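PDB 4M59: pentatricopeptide repeat-containing protein 10, chloroplastic from Zea mays, which binds specific intergenic RNA elements of the chloroplast atpH and psaJ transcripts and stabilises these mRNAs by blocking exonucleases. Local coordinates for residues T111-L116 and L126-E131. The protein carries 4 engineered substitutions. Numbering follows the deposited sequence.
Sequences TVLHAL and LELFAE. With nucleotides of chain D.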
loop_
_atom_site.group_PDB
_atom_site.type_symbol
_atom_site.label_atom_id
_atom_site.label_comp_id
_atom_site.label_asym_id
_atom_site.label_seq_id
_atom_site.Cartn_x
_atom_site.Cartn_y
_atom_site.Cartn_z
ATOM N N THR A 111 -24.312 27.505 5.894
ATOM C CA THR A 111 -22.899 27.200 5.877
ATOM C C THR A 111 -22.498 26.468 7.138
ATOM O O THR A 111 -21.556 25.692 7.144
ATOM C CB THR A 111 -22.097 28.490 5.784
ATOM O OG1 THR A 111 -22.716 29.359 4.835
ATOM C CG2 THR A 111 -20.688 28.216 5.347
ATOM N N VAL A 112 -23.218 26.721 8.211
ATOM C CA VAL A 112 -22.957 26.097 9.489
ATOM C C VAL A 112 -23.560 24.723 9.522
ATOM O O VAL A 112 -22.986 23.789 10.047
ATOM C CB VAL A 112 -23.562 26.942 10.599
ATOM C CG1 VAL A 112 -23.419 26.267 11.927
ATOM C CG2 VAL A 112 -22.905 28.279 10.624
ATOM N N LEU A 113 -24.744 24.609 8.954
ATOM C CA LEU A 113 -25.440 23.349 8.880
ATOM C C LEU A 113 -24.606 22.336 8.157
ATOM O O LEU A 113 -24.520 21.193 8.560
ATOM C CB LEU A 113 -26.742 23.537 8.126
ATOM C CG LEU A 113 -27.926 23.969 8.965
ATOM C CD1 LEU A 113 -29.092 24.193 8.081
ATOM C CD2 LEU A 113 -28.231 22.889 9.933
ATOM N N HIS A 114 -23.992 22.768 7.079
ATOM C CA HIS A 114 -23.167 21.884 6.313
ATOM C C HIS A 114 -21.947 21.531 7.111
ATOM O O HIS A 114 -21.428 20.441 7.005
ATOM C CB HIS A 114 -22.749 22.547 5.024
ATOM C CG HIS A 114 -21.747 21.765 4.253
ATOM N ND1 HIS A 114 -20.535 22.283 3.871
ATOM C CD2 HIS A 114 -21.777 20.490 3.802
ATOM C CE1 HIS A 114 -19.857 21.366 3.213
ATOM N NE2 HIS A 114 -20.588 20.270 3.154
ATOM N N ALA A 115 -21.497 22.475 7.923
ATOM C CA ALA A 115 -20.338 22.250 8.758
ATOM C C ALA A 115 -20.652 21.263 9.854
ATOM O O ALA A 115 -19.808 20.484 10.256
ATOM C CB ALA A 115 -19.875 23.548 9.349
ATOM N N LEU A 116 -21.882 21.297 10.338
ATOM C CA LEU A 116 -22.316 20.364 11.351
ATOM C C LEU A 116 -22.546 19.007 10.748
ATOM O O LEU A 116 -22.493 17.998 11.431
ATOM C CB LEU A 116 -23.606 20.843 11.980
ATOM C CG LEU A 116 -23.506 22.060 12.871
ATOM C CD1 LEU A 116 -24.871 22.398 13.358
ATOM C CD2 LEU A 116 -22.632 21.699 14.008
ATOM N N LEU A 126 -30.124 19.528 12.940
ATOM C CA LEU A 126 -31.574 19.594 12.903
ATOM C C LEU A 126 -32.098 20.593 13.923
ATOM O O LEU A 126 -33.111 21.253 13.702
ATOM C CB LEU A 126 -32.180 18.215 13.160
ATOM C CG LEU A 126 -31.872 17.139 12.119
ATOM C CD1 LEU A 126 -32.756 15.922 12.329
ATOM C CD2 LEU A 126 -32.035 17.691 10.712
ATOM N N GLU A 127 -31.397 20.701 15.047
ATOM C CA GLU A 127 -31.792 21.613 16.108
ATOM C C GLU A 127 -31.528 23.061 15.715
ATOM O O GLU A 127 -32.209 23.973 16.177
ATOM C CB GLU A 127 -31.060 21.272 17.408
ATOM C CG GLU A 127 -31.534 19.984 18.057
ATOM C CD GLU A 127 -30.619 19.521 19.168
ATOM O OE1 GLU A 127 -29.524 20.098 19.321
ATOM O OE2 GLU A 127 -30.997 18.577 19.892
ATOM N N LEU A 128 -30.537 23.266 14.852
ATOM C CA LEU A 128 -30.223 24.597 14.359
ATOM C C LEU A 128 -31.181 24.980 13.244
ATOM O O LEU A 128 -31.562 26.141 13.108
ATOM C CB LEU A 128 -28.781 24.662 13.861
ATOM C CG LEU A 128 -28.336 26.022 13.326
ATOM C CD1 LEU A 128 -28.135 27.008 14.467
ATOM C CD2 LEU A 128 -27.072 25.892 12.492
ATOM N N PHE A 129 -31.566 23.994 12.444
ATOM C CA PHE A 129 -32.529 24.198 11.399
ATOM C C PHE A 129 -33.826 24.611 12.045
ATOM O O PHE A 129 -34.494 25.515 11.578
ATOM C CB PHE A 129 -32.703 22.894 10.637
ATOM C CG PHE A 129 -33.492 23.020 9.383
ATOM C CD1 PHE A 129 -33.140 23.919 8.415
ATOM C CD2 PHE A 129 -34.574 22.218 9.161
ATOM C CE1 PHE A 129 -33.860 24.029 7.284
ATOM C CE2 PHE A 129 -35.287 22.329 8.026
ATOM C CZ PHE A 129 -34.933 23.234 7.091
ATOM N N ALA A 130 -34.187 23.932 13.128
ATOM C CA ALA A 130 -35.419 24.233 13.845
ATOM C C ALA A 130 -35.424 25.674 14.338
ATOM O O ALA A 130 -36.439 26.362 14.263
ATOM C CB ALA A 130 -35.602 23.271 15.007
ATOM N N GLU A 131 -34.279 26.125 14.836
ATOM C CA GLU A 131 -34.134 27.495 15.309
ATOM C C GLU A 131 -34.196 28.465 14.138
ATOM O O GLU A 131 -34.874 29.489 14.202
ATOM C CB GLU A 131 -32.808 27.662 16.051
ATOM C CG GLU A 131 -32.918 28.428 17.359
ATOM C CD GLU A 131 -31.592 28.513 18.092
ATOM O OE1 GLU A 131 -31.604 28.743 19.318
ATOM O OE2 GLU A 131 -30.540 28.350 17.441
ATOM P P U D 2 -20.228 23.697 -0.738
ATOM O OP1 U D 2 -19.175 22.747 -0.291
ATOM O OP2 U D 2 -20.163 24.270 -2.102
ATOM O "O5'" U D 2 -21.634 22.965 -0.568
ATOM C "C5'" U D 2 -22.051 22.459 0.692
ATOM C "C4'" U D 2 -23.296 21.619 0.555
ATOM O "O4'" U D 2 -24.370 22.419 0.003
ATOM C "C3'" U D 2 -23.185 20.438 -0.398
ATOM O "O3'" U D 2 -22.563 19.316 0.206
ATOM C "C2'" U D 2 -24.631 20.202 -0.823
ATOM O "O2'" U D 2 -25.333 19.457 0.161
ATOM C "C1'" U D 2 -25.185 21.629 -0.839
ATOM N N1 U D 2 -25.187 22.233 -2.193
ATOM C C2 U D 2 -26.358 22.190 -2.931
ATOM O O2 U D 2 -27.384 21.675 -2.523
ATOM N N3 U D 2 -26.295 22.773 -4.175
ATOM C C4 U D 2 -25.199 23.384 -4.742
ATOM O O4 U D 2 -25.285 23.865 -5.871
ATOM C C5 U D 2 -24.029 23.390 -3.923
ATOM C C6 U D 2 -24.061 22.834 -2.708
#
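The Phe129 ring meets a methyl of Leu113 obliquely; Phe129 CD1 lies 4.1 Å from Leu113 CD1. The other flat group, the imidazole of His114, faces the RNA. C5' of U2 of chain D sits over the centre of one face, 3.4 Å above the plane. The ribose extends this cover, with U2 C4' 3.8 Å from His114 CD2. A first torsion with CG anti to the backbone N (chi1 172°) brings His114 CG to 3.6 Å from U2 C5'. An alanine here would probably leave the sugar of U2 without the flat surface it packs on and weaken the hold on the RNA at this point.

Leu128 and Leu113 carry the contact between the helices about equally. Leu128 CD2 lies 3.7 Å from Val112 CG1, and these two side chains cross at about a right angle. Leu128 CD2 also touches Leu113 CG at 4.1 Å, and it meets Leu116 CD1 as well. No hydrogen bond joins the segments; the contact is wholly apolar and largely buried.

The helix pair is the helix-turn-helix hairpin of a pentatricopeptide repeat, predicted as PPR 2. The two segments run antiparallel at 163°, with their axes 10.0 Å apart. Helix 86-95 packs on Val112 and Leu116 through Val89, Cys90 and Leu93. On Leu113 and Phe129 lies helix 141-151, through Thr143, Val146 and Val147, so the hairpin is stacked between its neighbours in the superhelix.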